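Local coordinates for SusD family protein (Bacteroides uniformis, PDB 7KV1) that probably binds beta-glucan at the bacterial cell surface, as a SusD-like glycan-binding protein of a human gut bacterium, at residues N69-D74 with G110-V115; E76-N81 with H96-Y101; W276-E281 with N398-Y403. All coordinates share one frame; numbering follows the deposited sequence.

Contact 1: residues N69-D74 with G110-V115; sequences NALNID and GSLWTV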
# COMPACT_ATOMS: atom_id res chain seq x y z
N ASN A 69 -9.53 -7.64 -7.36
CA ASN A 69 -9.21 -6.47 -6.51
C ASN A 69 -7.69 -6.28 -6.48
O ASN A 69 -6.97 -7.18 -6.96
CB ASN A 69 -9.80 -6.66 -5.11
CG ASN A 69 -9.72 -5.39 -4.30
OD1 ASN A 69 -9.71 -4.29 -4.85
ND2 ASN A 69 -9.65 -5.53 -2.98
N ALA A 70 -7.21 -5.14 -5.96
CA ALA A 70 -5.77 -4.84 -5.85
C ALA A 70 -5.57 -3.81 -4.73
O ALA A 70 -6.39 -2.89 -4.60
CB ALA A 70 -5.24 -4.34 -7.17
N LEU A 71 -4.51 -3.97 -3.95
CA LEU A 71 -4.24 -3.10 -2.77
C LEU A 71 -3.98 -1.67 -3.25
O LEU A 71 -4.32 -0.73 -2.50
CB LEU A 71 -3.05 -3.67 -2.00
CG LEU A 71 -3.32 -5.01 -1.31
CD1 LEU A 71 -2.07 -5.53 -0.62
CD2 LEU A 71 -4.46 -4.88 -0.31
N ASN A 72 -3.33 -1.47 -4.41
CA ASN A 72 -3.02 -0.09 -4.88
C ASN A 72 -4.32 0.55 -5.36
O ASN A 72 -4.48 1.76 -5.09
CB ASN A 72 -1.86 -0.01 -5.88
CG ASN A 72 -2.10 -0.76 -7.18
OD1 ASN A 72 -2.78 -1.79 -7.20
ND2 ASN A 72 -1.51 -0.27 -8.28
N ILE A 73 -5.23 -0.20 -6.00
CA ILE A 73 -6.56 0.35 -6.39
C ILE A 73 -7.26 0.81 -5.10
O ILE A 73 -7.73 1.96 -5.06
CB ILE A 73 -7.41 -0.65 -7.20
CG1 ILE A 73 -6.78 -0.95 -8.57
CG2 ILE A 73 -8.83 -0.13 -7.34
CD1 ILE A 73 -7.44 -2.07 -9.32
N ASP A 74 -7.30 -0.04 -4.08
CA ASP A 74 -8.02 0.26 -2.81
C ASP A 74 -7.40 1.52 -2.18
O ASP A 74 -8.17 2.38 -1.67
CB ASP A 74 -8.00 -0.95 -1.88
CG ASP A 74 -8.75 -2.18 -2.38
OD1 ASP A 74 -9.48 -2.08 -3.41
OD2 ASP A 74 -8.63 -3.23 -1.73
N GLY A 110 -15.57 -5.28 1.60
CA GLY A 110 -15.82 -6.46 2.46
C GLY A 110 -14.78 -7.55 2.26
O GLY A 110 -14.41 -8.21 3.25
N SER A 111 -14.31 -7.76 1.03
CA SER A 111 -13.34 -8.83 0.71
C SER A 111 -12.02 -8.60 1.44
O SER A 111 -11.40 -9.58 1.89
CB SER A 111 -13.16 -8.97 -0.80
OG SER A 111 -12.56 -7.80 -1.28
N LEU A 112 -11.62 -7.33 1.62
CA LEU A 112 -10.36 -6.97 2.30
C LEU A 112 -10.45 -7.39 3.77
O LEU A 112 -9.47 -7.93 4.29
CB LEU A 112 -10.13 -5.46 2.15
CG LEU A 112 -8.72 -5.01 1.87
CD1 LEU A 112 -8.18 -5.71 0.61
CD2 LEU A 112 -8.65 -3.49 1.73
N TRP A 113 -11.62 -7.21 4.38
CA TRP A 113 -11.92 -7.69 5.75
C TRP A 113 -11.73 -9.21 5.83
O TRP A 113 -10.97 -9.68 6.68
CB TRP A 113 -13.32 -7.22 6.15
CG TRP A 113 -13.83 -7.67 7.50
CD1 TRP A 113 -14.19 -8.93 7.87
CD2 TRP A 113 -14.22 -6.81 8.58
NE1 TRP A 113 -14.76 -8.92 9.12
CE2 TRP A 113 -14.76 -7.63 9.58
CE3 TRP A 113 -14.14 -5.43 8.79
CZ2 TRP A 113 -15.21 -7.12 10.79
CZ3 TRP A 113 -14.59 -4.92 9.98
CH2 TRP A 113 -15.12 -5.76 10.96
N THR A 114 -12.33 -9.96 4.92
CA THR A 114 -12.21 -11.44 4.87
C THR A 114 -10.73 -11.83 4.67
O THR A 114 -10.24 -12.67 5.43
CB THR A 114 -13.13 -12.04 3.81
OG1 THR A 114 -14.42 -11.52 4.13
CG2 THR A 114 -13.12 -13.56 3.85
N VAL A 115 -10.05 -11.23 3.69
CA VAL A 115 -8.60 -11.49 3.46
C VAL A 115 -7.82 -11.28 4.76
O VAL A 115 -7.07 -12.18 5.18
CB VAL A 115 -8.06 -10.57 2.36
CG1 VAL A 115 -6.54 -10.62 2.30
CG2 VAL A 115 -8.67 -10.87 1.00

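Contact 2: residues E76-N81 with H96-Y101; sequences EIMGDN and HMLFNY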
# COMPACT_ATOMS: atom_id res chain seq x y z
N GLU A 76 -5.92 3.98 -3.78
CA GLU A 76 -5.87 5.13 -4.71
C GLU A 76 -7.29 5.70 -4.90
O GLU A 76 -7.42 6.93 -5.02
CB GLU A 76 -5.23 4.74 -6.04
CG GLU A 76 -3.74 4.45 -5.98
CD GLU A 76 -2.84 5.67 -6.04
OE1 GLU A 76 -3.37 6.79 -6.17
OE2 GLU A 76 -1.63 5.50 -5.89
N ILE A 77 -8.32 4.87 -4.95
CA ILE A 77 -9.65 5.33 -5.43
C ILE A 77 -10.22 6.45 -4.56
O ILE A 77 -11.02 7.22 -5.09
CB ILE A 77 -10.66 4.19 -5.63
CG1 ILE A 77 -10.86 3.31 -4.38
CG2 ILE A 77 -10.26 3.37 -6.86
CD1 ILE A 77 -12.05 2.35 -4.50
N MET A 78 -9.87 6.56 -3.29
CA MET A 78 -10.47 7.60 -2.42
C MET A 78 -9.61 8.86 -2.48
O MET A 78 -10.06 9.90 -1.95
CB MET A 78 -10.65 7.07 -1.00
CG MET A 78 -11.71 5.98 -0.97
SD MET A 78 -12.01 5.27 0.64
CE MET A 78 -10.61 4.15 0.80
N GLY A 79 -8.51 8.81 -3.26
CA GLY A 79 -7.55 9.90 -3.42
C GLY A 79 -7.83 10.74 -4.65
O GLY A 79 -8.96 10.73 -5.09
N ASP A 80 -6.81 11.37 -5.21
CA ASP A 80 -6.95 12.37 -6.29
C ASP A 80 -6.07 12.04 -7.49
O ASP A 80 -6.01 12.91 -8.35
CB ASP A 80 -6.70 13.80 -5.79
CG ASP A 80 -5.32 14.01 -5.18
OD1 ASP A 80 -4.56 12.96 -4.95
OD2 ASP A 80 -5.01 15.20 -4.94
N ASN A 81 -5.49 10.84 -7.59
CA ASN A 81 -4.57 10.53 -8.72
C ASN A 81 -5.34 9.97 -9.94
O ASN A 81 -4.88 10.18 -11.11
CB ASN A 81 -3.49 9.53 -8.34
CG ASN A 81 -2.35 10.12 -7.54
OD1 ASN A 81 -2.04 11.31 -7.70
ND2 ASN A 81 -1.76 9.30 -6.68
N HIS A 96 -16.80 2.96 -7.18
CA HIS A 96 -17.36 4.29 -7.56
C HIS A 96 -17.93 4.97 -6.32
O HIS A 96 -17.74 6.18 -6.16
CB HIS A 96 -18.40 4.17 -8.67
CG HIS A 96 -17.78 3.84 -9.99
ND1 HIS A 96 -17.19 4.80 -10.78
CD2 HIS A 96 -17.58 2.67 -10.61
CE1 HIS A 96 -16.69 4.24 -11.86
NE2 HIS A 96 -16.89 2.95 -11.78
N MET A 97 -18.61 4.24 -5.46
CA MET A 97 -19.27 4.85 -4.27
C MET A 97 -18.21 5.28 -3.21
O MET A 97 -18.39 6.32 -2.61
CB MET A 97 -20.32 3.90 -3.71
CG MET A 97 -21.53 3.82 -4.66
SD MET A 97 -22.77 2.63 -4.16
CE MET A 97 -23.54 3.55 -2.83
N LEU A 98 -17.16 4.50 -3.01
CA LEU A 98 -16.03 4.83 -2.11
C LEU A 98 -15.37 6.10 -2.63
O LEU A 98 -15.07 7.00 -1.83
CB LEU A 98 -15.05 3.65 -2.08
CG LEU A 98 -15.55 2.47 -1.24
CD1 LEU A 98 -14.89 1.17 -1.66
CD2 LEU A 98 -15.34 2.74 0.25
N PHE A 99 -15.15 6.17 -3.93
CA PHE A 99 -14.49 7.31 -4.61
C PHE A 99 -15.25 8.60 -4.30
O PHE A 99 -14.61 9.65 -4.12
CB PHE A 99 -14.39 7.04 -6.11
CG PHE A 99 -14.17 8.27 -6.94
CD1 PHE A 99 -15.26 9.02 -7.35
CD2 PHE A 99 -12.91 8.70 -7.29
CE1 PHE A 99 -15.09 10.15 -8.12
CE2 PHE A 99 -12.74 9.86 -8.04
CZ PHE A 99 -13.83 10.56 -8.46
N ASN A 100 -16.57 8.51 -4.22
CA ASN A 100 -17.44 9.69 -3.99
C ASN A 100 -17.88 9.82 -2.53
O ASN A 100 -18.82 10.62 -2.29
CB ASN A 100 -18.62 9.64 -4.93
CG ASN A 100 -19.19 11.02 -5.16
OD1 ASN A 100 -18.47 12.02 -5.05
ND2 ASN A 100 -20.49 11.05 -5.36
N TYR A 101 -17.30 9.05 -1.59
CA TYR A 101 -17.60 9.16 -0.13
C TYR A 101 -19.07 8.88 0.14
O TYR A 101 -19.65 9.50 1.05
CB TYR A 101 -17.17 10.53 0.42
CG TYR A 101 -15.79 10.89 -0.08
CD1 TYR A 101 -14.74 9.98 0.02
CD2 TYR A 101 -15.57 12.06 -0.76
CE1 TYR A 101 -13.48 10.27 -0.49
CE2 TYR A 101 -14.31 12.35 -1.27
CZ TYR A 101 -13.27 11.46 -1.13
OH TYR A 101 -12.07 11.77 -1.72

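Contact 3: residues W276-E281 with N398-Y403; sequences WETEGE and NYNNNY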
# COMPACT_ATOMS: atom_id res chain seq x y z
N TRP A 276 10.45 -0.71 -12.17
CA TRP A 276 9.13 -1.30 -12.55
C TRP A 276 9.28 -2.46 -13.55
O TRP A 276 8.27 -3.12 -13.84
CB TRP A 276 8.24 -0.17 -13.09
CG TRP A 276 8.28 0.96 -12.12
CD1 TRP A 276 8.96 2.14 -12.22
CD2 TRP A 276 7.77 0.91 -10.78
NE1 TRP A 276 8.86 2.84 -11.06
CE2 TRP A 276 8.14 2.11 -10.15
CE3 TRP A 276 6.98 -0.01 -10.08
CZ2 TRP A 276 7.78 2.40 -8.84
CZ3 TRP A 276 6.62 0.27 -8.78
CH2 TRP A 276 7.04 1.45 -8.17
N GLU A 277 10.48 -2.61 -14.13
CA GLU A 277 10.83 -3.70 -15.08
C GLU A 277 10.98 -4.98 -14.26
O GLU A 277 11.24 -4.88 -13.03
CB GLU A 277 12.13 -3.39 -15.82
CG GLU A 277 12.21 -2.00 -16.41
CD GLU A 277 11.60 -1.85 -17.79
OE1 GLU A 277 10.80 -2.74 -18.20
OE2 GLU A 277 11.94 -0.84 -18.48
N THR A 278 10.81 -6.13 -14.89
CA THR A 278 11.01 -7.44 -14.23
C THR A 278 12.41 -7.52 -13.63
O THR A 278 12.53 -8.01 -12.51
CB THR A 278 10.79 -8.62 -15.20
OG1 THR A 278 9.70 -8.29 -16.06
CG2 THR A 278 10.51 -9.89 -14.43
N GLU A 279 13.42 -6.99 -14.31
CA GLU A 279 14.83 -6.96 -13.81
C GLU A 279 14.96 -6.07 -12.57
O GLU A 279 15.92 -6.26 -11.84
CB GLU A 279 15.79 -6.47 -14.90
CG GLU A 279 15.83 -7.35 -16.14
CD GLU A 279 14.50 -7.66 -16.81
OE1 GLU A 279 13.67 -6.72 -17.08
OE2 GLU A 279 14.27 -8.87 -17.06
N GLY A 280 14.02 -5.14 -12.32
CA GLY A 280 14.03 -4.23 -11.15
C GLY A 280 13.42 -4.86 -9.91
O GLY A 280 13.56 -4.29 -8.80
N GLU A 281 12.79 -6.02 -10.05
CA GLU A 281 12.20 -6.75 -8.91
C GLU A 281 13.32 -7.06 -7.93
O GLU A 281 14.36 -7.54 -8.38
CB GLU A 281 11.50 -8.02 -9.39
CG GLU A 281 10.31 -7.71 -10.25
CD GLU A 281 9.46 -8.90 -10.61
OE1 GLU A 281 9.97 -10.04 -10.48
OE2 GLU A 281 8.30 -8.69 -11.01
N ASN A 398 -3.57 -12.94 -16.22
CA ASN A 398 -2.55 -12.82 -15.14
C ASN A 398 -1.15 -12.54 -15.69
O ASN A 398 -0.78 -13.06 -16.76
CB ASN A 398 -2.55 -14.02 -14.21
CG ASN A 398 -3.87 -14.14 -13.50
OD1 ASN A 398 -4.03 -13.65 -12.38
ND2 ASN A 398 -4.86 -14.71 -14.17
N TYR A 399 -0.40 -11.73 -14.93
CA TYR A 399 0.92 -11.17 -15.29
C TYR A 399 1.85 -11.43 -14.12
O TYR A 399 1.36 -11.79 -13.03
CB TYR A 399 0.76 -9.68 -15.63
CG TYR A 399 -0.04 -9.41 -16.87
CD1 TYR A 399 -1.41 -9.28 -16.82
CD2 TYR A 399 0.58 -9.29 -18.09
CE1 TYR A 399 -2.15 -9.05 -17.96
CE2 TYR A 399 -0.14 -9.02 -19.25
CZ TYR A 399 -1.51 -8.89 -19.17
OH TYR A 399 -2.26 -8.68 -20.26
N ASN A 400 3.16 -11.25 -14.30
CA ASN A 400 4.15 -11.65 -13.27
C ASN A 400 4.57 -10.45 -12.41
O ASN A 400 5.51 -10.62 -11.59
CB ASN A 400 5.40 -12.28 -13.91
CG ASN A 400 6.14 -11.31 -14.81
OD1 ASN A 400 5.84 -10.11 -14.81
ND2 ASN A 400 7.06 -11.82 -15.61
N ASN A 401 3.99 -9.27 -12.61
CA ASN A 401 4.47 -8.05 -11.90
C ASN A 401 4.36 -8.23 -10.39
O ASN A 401 3.21 -8.29 -9.89
CB ASN A 401 3.68 -6.80 -12.28
CG ASN A 401 3.73 -6.53 -13.76
OD1 ASN A 401 3.14 -7.29 -14.53
ND2 ASN A 401 4.40 -5.46 -14.16
N ASN A 402 5.49 -8.25 -9.68
CA ASN A 402 5.52 -8.10 -8.21
C ASN A 402 4.90 -6.74 -7.82
O ASN A 402 5.06 -5.73 -8.55
CB ASN A 402 6.93 -8.15 -7.63
CG ASN A 402 7.55 -9.54 -7.68
OD1 ASN A 402 6.94 -10.47 -8.20
ND2 ASN A 402 8.75 -9.65 -7.13
N TYR A 403 4.24 -6.70 -6.67
CA TYR A 403 3.68 -5.45 -6.13
C TYR A 403 4.74 -4.86 -5.21
O TYR A 403 5.06 -5.50 -4.20
CB TYR A 403 2.35 -5.67 -5.39
CG TYR A 403 1.78 -4.35 -4.95
CD1 TYR A 403 1.49 -3.38 -5.90
CD2 TYR A 403 1.64 -4.01 -3.62
CE1 TYR A 403 1.01 -2.13 -5.54
CE2 TYR A 403 1.18 -2.75 -3.24
CZ TYR A 403 0.88 -1.81 -4.20
OH TYR A 403 0.43 -0.56 -3.86
O HOH W 1 5.80 -3.47 -12.55
O HOH W 2 7.66 -11.58 -10.69

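Contact 1: residues N69-D74 with G110-V115
N69 turns its CG anti to the backbone N (chi1 -170°), while D74 sets its CG anti to the carbonyl carbon (chi1 -65°), so amide and carboxylate meet beside the first turn of helix 71-76. N69 ND2 gives a hydrogen bond to D74 OD2 at 2.8 Å, nearly in the amide plane and on the syn lone pair of the acid. N69 OD1 accepts a weak bond from the backbone N of A70, the N-cap residue. Against this polar pair comes L112, whose chi1 of -140° lies off the staggered positions. Its branch faces D74 tip to tip, with CD1 3.4 Å and CD2 3.5 Å from D74 OD2. The same CD1 is 3.9 Å from L71 CD2, the two leucines crossing obliquely, and N69 ND2 touches it. M158 of helix 138-162 packs on both leucines, where the start of helix 71-76 meets the first turn of helix 110-129 in this SusD-like fold. An alanine at N69 would remove the amide and would probably leave the buried D74 carboxylate less well held. N69 OD1 and D74 OD1 lie only 2.6 Å apart, so D74 is probably a protonated carboxylic acid, consistent with its burial against the L112 methyls.

Contact 2: residues E76-N81 with H96-Y101
Y101 OH donates a hydrogen bond of 2.8 Å to M78 O, in the carbonyl plane with a C=O...donor angle of 150°. The neighbouring carbonyl, I77 O, sits at the edge of the F99 ring, 3.3 Å from F99 CD2, and takes a CA-H...O contact from F99 CA. M78 CG lies 3.6 Å from L98 O, and with chi2 extended M78 SD comes within 4.2 Å of L98 CD2. I77 CD1 reaches L98 CB at 4.1 Å, the two side chains crossing obliquely. One shell out, a type I turn from E76 to G79, closed by G79 N to E76 O, presents the two carbonyls in succession. On the other side a Schellman motif ends helix 93-99: Y101, at positive phi, is its C-prime residue, and Y101 N bonds to L98 O. That reversal lays the tyrosine ring over F99 O, which sits above one face near the rim. R499 ties both sides together, bonding to F99 O and G79 O and making a cation-pi contact with F99. Buried carbonyls of turn and helix end thus meet a phenol, C-H groups and, on G79 O and F99 O, a guanidinium whose charge would probably polarise those two.

Contact 3: residues W276-E281 with N398-Y403
Two irregular backbones face each other, the 3-10 turn 278-280 leading into E281 and the loop that becomes strand 403-407, with the CA atoms of E281 and N402 6.9 Å apart. E281 leaves its backbone with CG anti to the carbonyl carbon and then runs extended (chi2 -172°), so its carboxylate reaches across to the loop. E281 OE2 accepts a nearly straight hydrogen bond from N402 N at 3.1 Å, the donor standing 44° out of the carboxylate plane. The N402 side chain folds over the same acid: amide and carboxylate are stacked with their planes 12° apart, N402 CG lying 3.5 Å from E281 OE2. N402 ND2 is held by E289 and N402 OD1 by the backbone N of Y292, which fixes the amide. Water 2 lies within hydrogen-bonding reach of E281 OE1 and N400 O, though more acceptors surround it than it has protons. Water 1 joins W276 O to N401 ND2. R404 forms a long, weak ion pair with E281 OE2. These contacts join the lead-ins to strands 286-290 and 403-407, which pair as a two-stranded antiparallel sheet between distant parts of the chain in this largely helical, SusD-like fold.

Contact 2 lies within the stretch of chain that contact 1 brackets: helix 71-76 runs from the first segment of contact 1 into the turn of contact 2, and helix 93-99 ends in contact 2 before helix 110-129 begins in contact 1. Their centres lie 14 Å apart, and W95 of helix 93-99 packs on N69 and D74. Contact 3 comes later in the chain, its centre 20 Å from that of contact 1, yet the two touch where Y403 OH comes within 3.1 Å of N72 CB. Contacts 2 and 3 stay separate, their nearest atoms about 7 Å apart. The cobalt hexammine pocket, which includes L260, R267 and Y408, involves none of the six segments, although Y408 directly follows strand 403-407.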